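Local coordinates for protein (R)-specific secondary-alkylsulfatase (Pseudomonas sp., PDB 4AXH) that hydrolyses secondary alkyl sulfates enantioselectively with inversion of configuration at a two-zinc centre, turning (R)-sulfate esters into (S)-alcohols and sulfate, at residues A39-A42 with A43-E47; A504-Q507 with L508-T512. All coordinates share one frame; numbering follows the deposited sequence. Where two conformers were deposited one is given.

Interaction 1 (A39-A42 with A43-E47)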
ATOM      1  N   ALA A  39      -8.338 -39.184  -4.675  1.00 50.60           N
ATOM      2  CA  ALA A  39      -7.509 -40.064  -3.858  1.00 49.71           C
ATOM      3  C   ALA A  39      -6.420 -39.260  -3.131  1.00 50.18           C
ATOM      4  O   ALA A  39      -6.163 -39.488  -1.940  1.00 50.04           O
ATOM      5  CB  ALA A  39      -6.875 -41.121  -4.744  1.00 50.57           C
ATOM      6  N   ILE A  40      -5.837 -38.293  -3.856  1.00 43.29           N
ATOM      7  CA  ILE A  40      -4.741 -37.430  -3.445  1.00 43.43           C
ATOM      8  C   ILE A  40      -5.172 -36.442  -2.356  1.00 49.95           C
ATOM      9  O   ILE A  40      -4.489 -36.341  -1.334  1.00 51.27           O
ATOM     10  CB  ILE A  40      -4.093 -36.746  -4.672  1.00 46.09           C
ATOM     11  CG1 ILE A  40      -3.760 -37.778  -5.785  1.00 46.31           C
ATOM     12  CG2 ILE A  40      -2.851 -35.958  -4.275  1.00 46.69           C
ATOM     13  CD1 ILE A  40      -4.989 -38.096  -6.873  1.00 49.90           C
ATOM     14  N   THR A  41      -6.304 -35.728  -2.580  1.00 44.65           N
ATOM     15  CA  THR A  41      -6.916 -34.756  -1.680  1.00 42.55           C
ATOM     16  C   THR A  41      -7.218 -35.442  -0.365  1.00 46.77           C
ATOM     17  O   THR A  41      -6.795 -34.939   0.673  1.00 48.50           O
ATOM     18  CB  THR A  41      -8.154 -34.107  -2.349  1.00 39.24           C
ATOM     19  OG1 THR A  41      -7.725 -33.165  -3.332  1.00 32.82           O
ATOM     20  CG2 THR A  41      -9.092 -33.413  -1.367  1.00 32.51           C
ATOM     21  N   ALA A  42      -7.907 -36.592  -0.401  1.00 41.55           N
ATOM     22  CA  ALA A  42      -8.259 -37.339   0.801  1.00 42.23           C
ATOM     23  C   ALA A  42      -7.013 -37.761   1.626  1.00 49.07           C
ATOM     24  O   ALA A  42      -7.034 -37.665   2.854  1.00 50.20           O
ATOM     25  CB  ALA A  42      -9.119 -38.548   0.444  1.00 42.65           C
ATOM     26  N   ALA A  43      -5.930 -38.188   0.945  1.00 44.89           N
ATOM     27  CA  ALA A  43      -4.654 -38.572   1.554  1.00 43.14           C
ATOM     28  C   ALA A  43      -3.984 -37.347   2.194  1.00 44.86           C
ATOM     29  O   ALA A  43      -3.546 -37.430   3.337  1.00 45.73           O
ATOM     30  CB  ALA A  43      -3.739 -39.171   0.503  1.00 43.54           C
ATOM     31  N   LYS A  44      -3.919 -36.217   1.460  1.00 39.33           N
ATOM     32  CA  LYS A  44      -3.350 -34.942   1.907  1.00 38.67           C
ATOM     33  C   LYS A  44      -4.039 -34.422   3.192  1.00 43.06           C
ATOM     34  O   LYS A  44      -3.352 -33.928   4.087  1.00 41.11           O
ATOM     35  CB  LYS A  44      -3.440 -33.895   0.793  1.00 39.12           C
ATOM     36  CG  LYS A  44      -2.315 -32.865   0.854  1.00 46.16           C
ATOM     37  CD  LYS A  44      -2.716 -31.503   0.238  1.00 49.66           C
ATOM     38  CE  LYS A  44      -1.612 -30.464   0.333  1.00 46.59           C
ATOM     39  NZ  LYS A  44      -0.677 -30.535  -0.829  1.00 58.55           N
ATOM     40  N   ASN A  45      -5.378 -34.574   3.299  1.00 39.83           N
ATOM     41  CA  ASN A  45      -6.133 -34.145   4.469  1.00 39.72           C
ATOM     42  C   ASN A  45      -5.877 -35.044   5.652  1.00 43.30           C
ATOM     43  O   ASN A  45      -5.645 -34.538   6.750  1.00 44.39           O
ATOM     44  CB  ASN A  45      -7.632 -34.013   4.168  1.00 41.81           C
ATOM     45  CG  ASN A  45      -8.002 -32.787   3.357  1.00 45.71           C
ATOM     46  OD1 ASN A  45      -7.295 -31.773   3.348  1.00 46.62           O
ATOM     47  ND2 ASN A  45      -9.130 -32.857   2.661  1.00 32.52           N
ATOM     48  N   ALA A  46      -5.877 -36.367   5.440  1.00 38.88           N
ATOM     49  CA  ALA A  46      -5.578 -37.345   6.495  1.00 38.98           C
ATOM     50  C   ALA A  46      -4.156 -37.111   7.059  1.00 43.23           C
ATOM     51  O   ALA A  46      -3.930 -37.376   8.242  1.00 44.64           O
ATOM     52  CB  ALA A  46      -5.716 -38.766   5.975  1.00 39.63           C
ATOM     53  N   GLU A  47      -3.223 -36.595   6.213  1.00 37.15           N
ATOM     54  CA  GLU A  47      -1.856 -36.286   6.630  0.50 36.45           C
ATOM     55  C   GLU A  47      -1.851 -35.156   7.675  1.00 41.03           C
ATOM     56  O   GLU A  47      -1.067 -35.218   8.614  1.00 40.29           O
ATOM     57  CB  GLU A  47      -0.933 -36.021   5.407  0.50 36.92           C
ATOM     58  CG  GLU A  47       0.560 -35.868   5.684  0.50 34.44           C
ATOM     59  CD  GLU A  47       1.236 -36.833   6.638  0.50 42.28           C
ATOM     60  OE1 GLU A  47       0.701 -37.947   6.844  0.50 32.65           O
ATOM     61  OE2 GLU A  47       2.319 -36.477   7.166  0.50 18.10           O
TER
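Thr41 and Asn45 stand one turn apart on the same side of helix 39-48, a short alpha-helix near the N-terminus of the modelled chain. Regular i to i+4 backbone bonds wind the helix, in a series that runs from Ala43 N on Ala39 O to Ala46 N on Ala42 O; within it Asn45 N donates to Thr41 O at 3.0 Å. Beside that bond the two side chains lie alongside each other and point the same way, the methyl CG2 of Thr41 4.1 Å from ND2 of Asn45. The amide of Asn45 also leans on the threonine carbonyl, with its CG 3.6 Å from Thr41 O and its ND2 3.7 Å from the same oxygen. With chi1 at -75°, Thr41 holds CG2 anti to its own N and beside its carbonyl carbon, on the Asn45 side, while OG1 stands beside the backbone N. That hydroxyl bonds to Gln507 OE1 and Gln511 NE2 of helix 495-511, and ND2 of Asn45 bonds to the carbonyls of Asp99 and Tyr510. Elsewhere along the helix, beta carbons rest on carbonyl oxygens of the preceding turn: CB of Ala46 lies 3.6 Å from Ala42 O, and CB of Lys44 3.4 Å from Ile40 O. Ala39, Ile40, Ala43 and Ala46 belong to the exposed surface. Main-chain bonds thus hold the helix itself, whereas the buried Thr41 and Asn45 use their polar groups to fasten it to helix 495-511 and to Asp99.

Interaction 2 (A504-Q507 with L508-T512)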
ATOM      1  N   ALA A 504     -10.618 -28.553 -10.462  1.00 43.28           N
ATOM      2  CA  ALA A 504      -9.292 -28.358  -9.883  1.00 41.71           C
ATOM      3  C   ALA A 504      -9.325 -27.344  -8.737  1.00 42.87           C
ATOM      4  O   ALA A 504      -8.687 -27.615  -7.719  1.00 42.95           O
ATOM      5  CB  ALA A 504      -8.308 -27.925 -10.947  1.00 42.38           C
ATOM      6  N   MET A 505     -10.080 -26.204  -8.892  1.00 36.27           N
ATOM      7  CA  MET A 505     -10.305 -25.148  -7.872  1.00 34.44           C
ATOM      8  C   MET A 505     -10.987 -25.743  -6.661  1.00 39.03           C
ATOM      9  O   MET A 505     -10.587 -25.469  -5.540  1.00 39.06           O
ATOM     10  CB  MET A 505     -11.230 -24.050  -8.401  1.00 35.98           C
ATOM     11  CG  MET A 505     -10.515 -22.930  -9.083  1.00 38.34           C
ATOM     12  SD  MET A 505     -11.333 -21.365  -8.721  1.00 41.02           S
ATOM     13  CE  MET A 505     -10.579 -20.346  -9.988  1.00 37.60           C
ATOM     14  N   GLU A 506     -12.040 -26.550  -6.901  1.00 35.78           N
ATOM     15  CA  GLU A 506     -12.843 -27.252  -5.911  1.00 35.79           C
ATOM     16  C   GLU A 506     -11.974 -28.135  -5.020  1.00 43.02           C
ATOM     17  O   GLU A 506     -12.181 -28.145  -3.801  1.00 46.62           O
ATOM     18  CB  GLU A 506     -13.889 -28.089  -6.649  1.00 37.41           C
ATOM     19  CG  GLU A 506     -14.848 -28.868  -5.773  1.00 50.39           C
ATOM     20  CD  GLU A 506     -15.978 -29.453  -6.584  1.00 59.36           C
ATOM     21  OE1 GLU A 506     -15.759 -30.483  -7.266  1.00 43.08           O
ATOM     22  OE2 GLU A 506     -17.050 -28.809  -6.623  1.00 43.82           O
ATOM     23  N   GLN A 507     -11.001 -28.869  -5.624  1.00 38.14           N
ATOM     24  CA  GLN A 507     -10.044 -29.746  -4.940  1.00 36.69           C
ATOM     25  C   GLN A 507      -9.114 -28.901  -4.086  1.00 37.88           C
ATOM     26  O   GLN A 507      -8.824 -29.304  -2.963  1.00 37.90           O
ATOM     27  CB  GLN A 507      -9.240 -30.616  -5.935  1.00 38.23           C
ATOM     28  CG  GLN A 507     -10.036 -31.733  -6.658  1.00 24.07           C
ATOM     29  CD  GLN A 507     -10.731 -32.726  -5.757  1.00 50.05           C
ATOM     30  OE1 GLN A 507     -10.111 -33.390  -4.918  1.00 38.14           O
ATOM     31  NE2 GLN A 507     -12.041 -32.899  -5.965  1.00 58.79           N
ATOM     32  N   LEU A 508      -8.707 -27.696  -4.578  1.00 33.24           N
ATOM     33  CA  LEU A 508      -7.886 -26.719  -3.835  1.00 33.19           C
ATOM     34  C   LEU A 508      -8.659 -26.195  -2.607  1.00 43.96           C
ATOM     35  O   LEU A 508      -8.051 -25.925  -1.569  1.00 45.60           O
ATOM     36  CB  LEU A 508      -7.430 -25.546  -4.702  1.00 31.81           C
ATOM     37  CG  LEU A 508      -6.423 -25.867  -5.825  1.00 35.63           C
ATOM     38  CD1 LEU A 508      -6.259 -24.672  -6.768  1.00 35.54           C
ATOM     39  CD2 LEU A 508      -5.068 -26.270  -5.281  1.00 33.19           C
ATOM     40  N   GLY A 509      -9.985 -26.084  -2.748  1.00 41.07           N
ATOM     41  CA  GLY A 509     -10.905 -25.664  -1.702  1.00 40.26           C
ATOM     42  C   GLY A 509     -11.046 -26.752  -0.666  1.00 45.09           C
ATOM     43  O   GLY A 509     -11.068 -26.461   0.531  1.00 42.45           O
ATOM     44  N   TYR A 510     -11.123 -28.032  -1.128  1.00 43.65           N
ATOM     45  CA  TYR A 510     -11.188 -29.205  -0.257  1.00 43.89           C
ATOM     46  C   TYR A 510      -9.884 -29.343   0.542  1.00 43.78           C
ATOM     47  O   TYR A 510      -9.893 -29.890   1.636  1.00 42.34           O
ATOM     48  CB  TYR A 510     -11.393 -30.494  -1.084  1.00 47.34           C
ATOM     49  CG  TYR A 510     -12.746 -30.667  -1.755  1.00 51.83           C
ATOM     50  CD1 TYR A 510     -13.883 -30.026  -1.263  1.00 53.87           C
ATOM     51  CD2 TYR A 510     -12.900 -31.506  -2.858  1.00 52.57           C
ATOM     52  CE1 TYR A 510     -15.130 -30.192  -1.867  1.00 54.81           C
ATOM     53  CE2 TYR A 510     -14.139 -31.654  -3.490  1.00 53.56           C
ATOM     54  CZ  TYR A 510     -15.252 -30.993  -2.991  1.00 59.78           C
ATOM     55  OH  TYR A 510     -16.485 -31.132  -3.585  1.00 58.11           O
ATOM     56  N   GLN A 511      -8.769 -28.837  -0.017  1.00 38.58           N
ATOM     57  CA  GLN A 511      -7.422 -28.947   0.535  1.00 37.46           C
ATOM     58  C   GLN A 511      -7.004 -27.844   1.500  1.00 38.00           C
ATOM     59  O   GLN A 511      -6.313 -28.139   2.472  1.00 37.67           O
ATOM     60  CB  GLN A 511      -6.372 -29.083  -0.603  1.00 38.40           C
ATOM     61  CG  GLN A 511      -6.245 -30.491  -1.195  1.00 34.72           C
ATOM     62  CD  GLN A 511      -5.253 -30.556  -2.326  1.00 59.44           C
ATOM     63  OE1 GLN A 511      -4.316 -29.736  -2.431  1.00 51.07           O
ATOM     64  NE2 GLN A 511      -5.425 -31.554  -3.197  1.00 55.21           N
ATOM     65  N   THR A 512      -7.344 -26.578   1.196  1.00 33.28           N
ATOM     66  CA  THR A 512      -6.966 -25.385   1.984  1.00 31.79           C
ATOM     67  C   THR A 512      -7.500 -25.299   3.405  1.00 35.63           C
ATOM     68  O   THR A 512      -8.690 -25.549   3.657  1.00 35.96           O
ATOM     69  CB  THR A 512      -7.178 -24.089   1.222  1.00 34.82           C
ATOM     70  OG1 THR A 512      -6.578 -23.036   1.965  1.00 37.52           O
ATOM     71  CG2 THR A 512      -8.652 -23.765   0.988  1.00 32.83           C
TER
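Tyr510 lays one face of its ring over the main-chain carbonyl of Glu506, whose O sits 3.3 Å above the ring plane and offset toward the rim, while the side-chain amide of Gln507 meets the ring at its edge. That amide stands almost upright to the ring, at 83°, with NE2 3.5 Å from CE2 and OE1 in the ring plane. The Glu506 side chain runs alongside the tyrosine, CG 3.5 Å from CZ, and its carboxylate is turned only 19° from the ring. This is the last stretch of helix 495-511 in the alpha-helical dimerisation region, flanked by helices 477-490 and 515-529; Met505 also packs on Pro439 of the second subunit. A chi1 of -70° puts CG of Tyr510 beside its own N and swings the ring back over the preceding turn. The polar ends are engaged elsewhere: Glu506 in a salt bridge with Arg529, Tyr510 OH with Gln242 and the Lys35 carbonyl, Gln507 through OE1 with Ser38 N and through NE2 with the Pro36 carbonyl. Backbone bonds hold the helix, among them Tyr510 N to Glu506 O at 2.9 Å and Gly509 N to Met505 O at 2.9 Å. The next, from Gln511 N to Gln507 O, is weak as the helix ends. Thr512 departs from helical geometry, yet its N still bonds to Leu508 O at 2.9 Å.

Interactions 1 and 2 are short local contacts on two different helices; the centres of the contacts lie about 11 Å apart, and the helices meet directly. Interaction 2 is buried within the helical dimerisation region; interaction 1 lies farther out, about 31 Å from the chain centre against 22 Å, with most of its residues exposed. Their chemistry follows that placement: 39-47 has four alanines and little side-chain packing within it, while 504-512 adds a tyrosine ring flanked by the side chains of Glu506 and Gln507. An apolar touch also joins them, Thr41 CG2 3.7 Å from Tyr510 CB, and the Lys44 methylene CD packs on the amide oxygen OE1 of Gln511. Both lie away from the zinc and sulfate sites.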